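Local structure of putative lipoprotein (Campylobacter jejuni subsp. jejuni, 4GIO) at residues Tyr54-Leu59 with Leu70-Gln75. The protein is of unknown function but is a putative bacterial lipoprotein whose soluble part adopts a variant of the immunoglobulin fold. Residues are numbered along the deposited sequence; the frame is centred on the assembly and turned at random.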
loop_
_atom_site.group_PDB
_atom_site.type_symbol
_atom_site.label_atom_id
_atom_site.label_comp_id
_atom_site.label_asym_id
_atom_site.label_seq_id
_atom_site.Cartn_x
_atom_site.Cartn_y
_atom_site.Cartn_z
ATOM N N TYR A 54 5.680 -5.894 -0.950
ATOM C CA TYR A 54 5.303 -4.460 -0.913
ATOM C C TYR A 54 6.082 -3.614 0.128
ATOM O O TYR A 54 6.622 -4.162 1.124
ATOM C CB TYR A 54 3.815 -4.317 -0.717
ATOM C CG TYR A 54 3.285 -4.680 0.609
ATOM C CD1 TYR A 54 3.262 -3.763 1.640
ATOM C CD2 TYR A 54 2.778 -5.987 0.861
ATOM C CE1 TYR A 54 2.733 -4.125 2.910
ATOM C CE2 TYR A 54 2.215 -6.343 2.085
ATOM C CZ TYR A 54 2.204 -5.416 3.101
ATOM O OH TYR A 54 1.725 -5.728 4.309
ATOM N N LYS A 55 6.118 -2.293 -0.113
ATOM C CA LYS A 55 6.782 -1.387 0.804
ATOM C C LYS A 55 5.965 -0.124 0.955
ATOM O O LYS A 55 5.570 0.448 -0.034
ATOM C CB LYS A 55 8.164 -1.018 0.270
ATOM C CG LYS A 55 8.994 -0.173 1.312
ATOM C CD LYS A 55 9.504 -1.007 2.475
ATOM C CE LYS A 55 10.557 -0.227 3.302
ATOM N NZ LYS A 55 9.900 0.668 4.264
ATOM N N VAL A 56 5.760 0.351 2.177
ATOM C CA VAL A 56 4.963 1.550 2.455
ATOM C C VAL A 56 5.852 2.729 2.873
ATOM O O VAL A 56 6.738 2.548 3.710
ATOM C CB VAL A 56 3.978 1.298 3.593
ATOM C CG1 VAL A 56 3.080 2.577 3.783
ATOM C CG2 VAL A 56 3.100 0.051 3.247
ATOM N N ASP A 57 5.646 3.881 2.241
ATOM C CA ASP A 57 6.167 5.180 2.776
ATOM C C ASP A 57 4.962 6.008 3.251
ATOM O O ASP A 57 3.938 6.035 2.562
ATOM C CB ASP A 57 6.885 5.986 1.694
ATOM C CG ASP A 57 8.310 5.508 1.456
ATOM O OD1 ASP A 57 9.036 5.237 2.470
ATOM O OD2 ASP A 57 8.676 5.374 0.253
ATOM N N TRP A 58 5.048 6.607 4.433
ATOM C CA TRP A 58 3.989 7.552 4.884
ATOM C C TRP A 58 4.403 8.915 4.525
ATOM O O TRP A 58 5.542 9.230 4.678
ATOM C CB TRP A 58 3.852 7.467 6.406
ATOM C CG TRP A 58 3.393 6.014 6.798
ATOM C CD1 TRP A 58 4.148 5.041 7.379
ATOM C CD2 TRP A 58 2.093 5.471 6.631
ATOM N NE1 TRP A 58 3.405 3.880 7.561
ATOM C CE2 TRP A 58 2.125 4.126 7.157
ATOM C CE3 TRP A 58 0.898 5.978 6.127
ATOM C CZ2 TRP A 58 1.020 3.295 7.139
ATOM C CZ3 TRP A 58 -0.230 5.137 6.110
ATOM C CH2 TRP A 58 -0.165 3.823 6.671
ATOM N N LEU A 59 3.467 9.721 4.047
ATOM C CA LEU A 59 3.730 11.091 3.589
ATOM C C LEU A 59 3.034 12.121 4.503
ATOM O O LEU A 59 1.882 11.876 4.944
ATOM C CB LEU A 59 3.206 11.284 2.170
ATOM C CG LEU A 59 3.717 10.290 1.081
ATOM C CD1 LEU A 59 3.147 10.674 -0.278
ATOM C CD2 LEU A 59 5.242 10.209 1.139
ATOM N N LEU A 70 8.520 4.801 12.664
ATOM C CA LEU A 70 8.995 3.422 12.604
ATOM C C LEU A 70 8.539 2.875 11.252
ATOM O O LEU A 70 7.356 2.893 10.949
ATOM C CB LEU A 70 8.374 2.558 13.711
ATOM C CG LEU A 70 9.076 2.463 15.059
ATOM C CD1 LEU A 70 8.376 1.482 16.016
ATOM C CD2 LEU A 70 10.565 2.109 14.937
ATOM N N ASN A 71 9.462 2.478 10.403
ATOM C CA ASN A 71 8.980 1.883 9.170
ATOM C C ASN A 71 9.048 0.381 9.226
ATOM O O ASN A 71 9.932 -0.214 9.854
ATOM C CB ASN A 71 9.664 2.457 7.916
ATOM C CG ASN A 71 9.359 3.943 7.730
ATOM O OD1 ASN A 71 8.200 4.333 7.416
ATOM N ND2 ASN A 71 10.367 4.782 8.003
ATOM N N GLU A 72 8.061 -0.206 8.573
ATOM C CA GLU A 72 7.961 -1.612 8.379
ATOM C C GLU A 72 8.853 -2.021 7.183
ATOM O O GLU A 72 8.973 -1.329 6.159
ATOM C CB GLU A 72 6.466 -1.901 8.203
ATOM C CG GLU A 72 6.052 -3.138 7.444
ATOM C CD GLU A 72 4.536 -3.103 7.072
ATOM O OE1 GLU A 72 4.112 -2.466 6.020
ATOM O OE2 GLU A 72 3.791 -3.719 7.863
ATOM N N ASP A 73 9.495 -3.167 7.326
ATOM C CA ASP A 73 10.369 -3.702 6.275
ATOM C C ASP A 73 9.519 -4.114 5.064
ATOM O O ASP A 73 8.319 -4.109 5.171
ATOM C CB ASP A 73 11.044 -4.948 6.844
ATOM C CG ASP A 73 12.335 -5.303 6.138
ATOM O OD1 ASP A 73 12.658 -4.823 5.041
ATOM O OD2 ASP A 73 13.063 -6.101 6.732
ATOM N N TYR A 74 10.154 -4.491 3.958
ATOM C CA TYR A 74 9.462 -5.071 2.827
ATOM C C TYR A 74 8.654 -6.230 3.396
ATOM O O TYR A 74 9.107 -6.915 4.356
ATOM C CB TYR A 74 10.453 -5.565 1.795
ATOM C CG TYR A 74 11.185 -4.465 1.069
ATOM C CD1 TYR A 74 12.434 -3.990 1.538
ATOM C CD2 TYR A 74 10.633 -3.856 -0.047
ATOM C CE1 TYR A 74 13.123 -2.967 0.859
ATOM C CE2 TYR A 74 11.279 -2.767 -0.705
ATOM C CZ TYR A 74 12.536 -2.371 -0.285
ATOM O OH TYR A 74 13.231 -1.363 -0.937
ATOM N N GLN A 75 7.447 -6.401 2.878
ATOM C CA GLN A 75 6.521 -7.441 3.370
ATOM C C GLN A 75 6.101 -8.321 2.221
ATOM O O GLN A 75 5.763 -7.827 1.142
ATOM C CB GLN A 75 5.267 -6.798 3.924
ATOM C CG GLN A 75 5.547 -5.857 5.068
ATOM C CD GLN A 75 5.917 -6.639 6.309
ATOM O OE1 GLN A 75 5.121 -7.477 6.777
ATOM N NE2 GLN A 75 7.112 -6.370 6.865
HETATM O O HOH W 1 6.276 -1.541 4.332
HETATM O O HOH W 2 6.916 1.822 6.668
HETATM O O HOH W 3 7.424 6.630 6.039
HETATM O O HOH W 4 4.983 1.308 7.961
#
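The carbonyl oxygen of E72 takes a hydrogen bond from the K55 ammonium, NZ to O 2.9 Å, with a C=O...N angle of 162° that puts the donor almost straight ahead of the carbonyl. Water 1, between V56 N and E72 OE1, also lies within hydrogen-bonding reach of this oxygen. On its way there the K55 chain crosses Y74 at about a right angle: CD sits over the centre of the Y74 ring, 4.0 Å from the centroid, a CH-pi contact. The bend at chi2 (73°) sets CD over the ring, and that at chi4 (83°) turns NZ to the E72 carbonyl. Between these two segments Y54 and Q75 are the one antiparallel hydrogen-bonded pair, Y54 N to Q75 O at 2.8 Å and Q75 N to Y54 O at 3.0 Å. This pair begins the pairing of edge strand 75-79 with strand 50-59 in one sheet of the immunoglobulin-like sandwich; farther along, 70-74 is loop, and waters replace direct backbone bonds. Water 2 joins V56 O, N71 OD1 and E72 N, while water 3 accepts from W58 N and lies 2.8 Å from N71 OD1, within reach of it. Q75 CB lies over one face of the Y54 ring, offset toward the rim and 3.5 Å from Y54 CZ, a CH-pi contact. K89 bonds both Y54 OH and E72 OE2, the latter as a salt bridge.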